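Local coordinates for putative lipoprotein (Pseudomonas protegens, PDB 4KT3) that acts as the immunity protein of a type VI secretion effector-immunity pair, binding its partner peptidoglycan glycoside hydrolase and presumably blocking its activity, at the interface of chains B and A. Sequence-based numbering; all coordinates share one arbitrary frame. Chains: chain A, Putative lipoprotein; chain B, Uncharacterized protein.

The interface of chains B and A. Residues chain B 68, 160, 163; chain A 78-81, 96.
B:Gln68 reaches across to the strand of the immunity protein and gives its side-chain amide nitrogen NE2 to the backbone O of A:Tyr79, at 2.9 Å. The bond is bent, 135° at the hydrogen, and the donor stands above the carbonyl plane. The same NE2 also meets water 1 (O) at 3.0 Å. The O of water 1 in turn lies 3.0 Å from the backbone N of A:Tyr79, so one glutamine amide engages both the N and the O of a single strand residue, one directly and one through water. The B:Phe160 ring turns an edge to this water.

CB of A:Tyr79 packs 3.9 Å from CD of B:Gln68. The tyrosine ring stands steeply to the amide, 74° between planes, and its CD2 lies 3.6 Å from the backbone O of B:Gln68. A bend at chi2 swings the glutamine amide over the strand.

The second grip is straighter: ND2 of A:Asn96 donates to the phenol OH of B:Tyr163 at 3.1 Å, with the oxygen in the asparagine's amide plane. CG of B:Tyr163 sits anti to the backbone N (chi1 -180°), carrying the phenol out to A:Asn96. OE1 of B:Gln68 lies in plane at the edge of this ring, so the two effector side chains sit side by side.

Within chain A, the indole NE1 of A:Trp80 donates to OE2 of the A:Glu78 carboxylate, 2.9 Å away, tying these alternate side chains together.

This patch is part of the effector-immunity interface; binding here may contribute to inhibition, which the patch alone does not show. The effector, a peptidoglycan glycoside hydrolase, contributes helices 59-70 and 160-174; the immunity protein answers with the start of strand 78-86 and the loop between strands 92-94 and 99-100.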
loop_
_atom_site.group_PDB
_atom_site.type_symbol
_atom_site.label_atom_id
_atom_site.label_comp_id
_atom_site.label_asym_id
_atom_site.label_seq_id
_atom_site.Cartn_x
_atom_site.Cartn_y
_atom_site.Cartn_z
ATOM N N GLN B 68 -1.177 2.873 -4.998
ATOM C CA GLN B 68 0.144 2.466 -4.529
ATOM C C GLN B 68 0.680 3.398 -3.436
ATOM O O GLN B 68 1.184 2.951 -2.410
ATOM C CB GLN B 68 1.095 2.469 -5.734
ATOM C CG GLN B 68 2.590 2.578 -5.435
ATOM C CD GLN B 68 3.187 1.322 -4.822
ATOM O OE1 GLN B 68 2.490 0.508 -4.212
ATOM N NE2 GLN B 68 4.505 1.170 -4.968
ATOM N N PHE B 160 10.113 -3.105 -9.471
ATOM C CA PHE B 160 9.254 -1.950 -9.254
ATOM C C PHE B 160 8.173 -1.838 -10.331
ATOM O O PHE B 160 6.988 -1.648 -10.024
ATOM C CB PHE B 160 10.082 -0.662 -9.220
ATOM C CG PHE B 160 9.251 0.580 -9.169
ATOM C CD1 PHE B 160 8.949 1.283 -10.335
ATOM C CD2 PHE B 160 8.750 1.039 -7.964
ATOM C CE1 PHE B 160 8.168 2.422 -10.289
ATOM C CE2 PHE B 160 7.968 2.173 -7.914
ATOM C CZ PHE B 160 7.678 2.870 -9.081
ATOM N N TYR B 163 5.411 -4.599 -10.353
ATOM C CA TYR B 163 4.583 -4.455 -9.165
ATOM C C TYR B 163 3.556 -3.326 -9.360
ATOM O O TYR B 163 2.366 -3.507 -9.099
ATOM C CB TYR B 163 5.463 -4.220 -7.925
ATOM C CG TYR B 163 4.686 -4.063 -6.629
ATOM C CD1 TYR B 163 4.292 -2.811 -6.180
ATOM C CD2 TYR B 163 4.348 -5.164 -5.862
ATOM C CE1 TYR B 163 3.562 -2.664 -5.001
ATOM C CE2 TYR B 163 3.632 -5.030 -4.681
ATOM C CZ TYR B 163 3.247 -3.779 -4.256
ATOM O OH TYR B 163 2.539 -3.627 -3.091
ATOM N N GLU A 78 8.542 5.816 -2.015
ATOM C CA GLU A 78 8.483 4.606 -2.811
ATOM C C GLU A 78 7.975 3.482 -1.921
ATOM O O GLU A 78 8.514 3.264 -0.835
ATOM C CB GLU A 78 9.875 4.267 -3.354
ATOM C CG GLU A 78 9.960 2.985 -4.150
ATOM C CD GLU A 78 11.343 2.776 -4.770
ATOM O OE1 GLU A 78 11.946 3.760 -5.242
ATOM O OE2 GLU A 78 11.852 1.632 -4.763
ATOM N N TYR A 79 6.968 2.750 -2.381
ATOM C CA TYR A 79 6.388 1.678 -1.562
ATOM C C TYR A 79 6.712 0.298 -2.125
ATOM O O TYR A 79 6.691 0.077 -3.333
ATOM C CB TYR A 79 4.884 1.885 -1.403
ATOM C CG TYR A 79 4.574 3.166 -0.664
ATOM C CD1 TYR A 79 4.531 3.197 0.723
ATOM C CD2 TYR A 79 4.380 4.360 -1.356
ATOM C CE1 TYR A 79 4.268 4.382 1.400
ATOM C CE2 TYR A 79 4.113 5.530 -0.696
ATOM C CZ TYR A 79 4.067 5.543 0.680
ATOM O OH TYR A 79 3.795 6.711 1.324
ATOM N N TRP A 80 7.063 -0.613 -1.230
ATOM C CA TRP A 80 7.531 -1.934 -1.611
ATOM C C TRP A 80 6.510 -3.021 -1.287
ATOM O O TRP A 80 6.585 -4.129 -1.815
ATOM C CB TRP A 80 8.838 -2.240 -0.874
ATOM C CG TRP A 80 10.005 -1.386 -1.303
ATOM C CD1 TRP A 80 10.118 -0.654 -2.449
ATOM C CD2 TRP A 80 11.226 -1.197 -0.582
ATOM N NE1 TRP A 80 11.343 -0.017 -2.483
ATOM C CE2 TRP A 80 12.038 -0.331 -1.345
ATOM C CE3 TRP A 80 11.706 -1.668 0.640
ATOM C CZ2 TRP A 80 13.309 0.067 -0.929
ATOM C CZ3 TRP A 80 12.972 -1.273 1.053
ATOM C CH2 TRP A 80 13.756 -0.413 0.271
ATOM N N GLY A 81 5.576 -2.723 -0.396
ATOM C CA GLY A 81 4.560 -3.698 -0.053
ATOM C C GLY A 81 3.419 -3.142 0.776
ATOM O O GLY A 81 3.585 -2.181 1.527
ATOM N N ASN A 96 -1.395 -6.595 -2.735
ATOM C CA ASN A 96 -1.368 -6.107 -4.107
ATOM C C ASN A 96 -0.930 -7.212 -5.073
ATOM O O ASN A 96 -1.589 -7.458 -6.079
ATOM C CB ASN A 96 -0.472 -4.875 -4.216
ATOM C CG ASN A 96 -1.153 -3.638 -3.705
ATOM O OD1 ASN A 96 -2.370 -3.493 -3.848
ATOM N ND2 ASN A 96 -0.392 -2.742 -3.100
HETATM O O HOH W 1 6.026 3.747 -5.073
#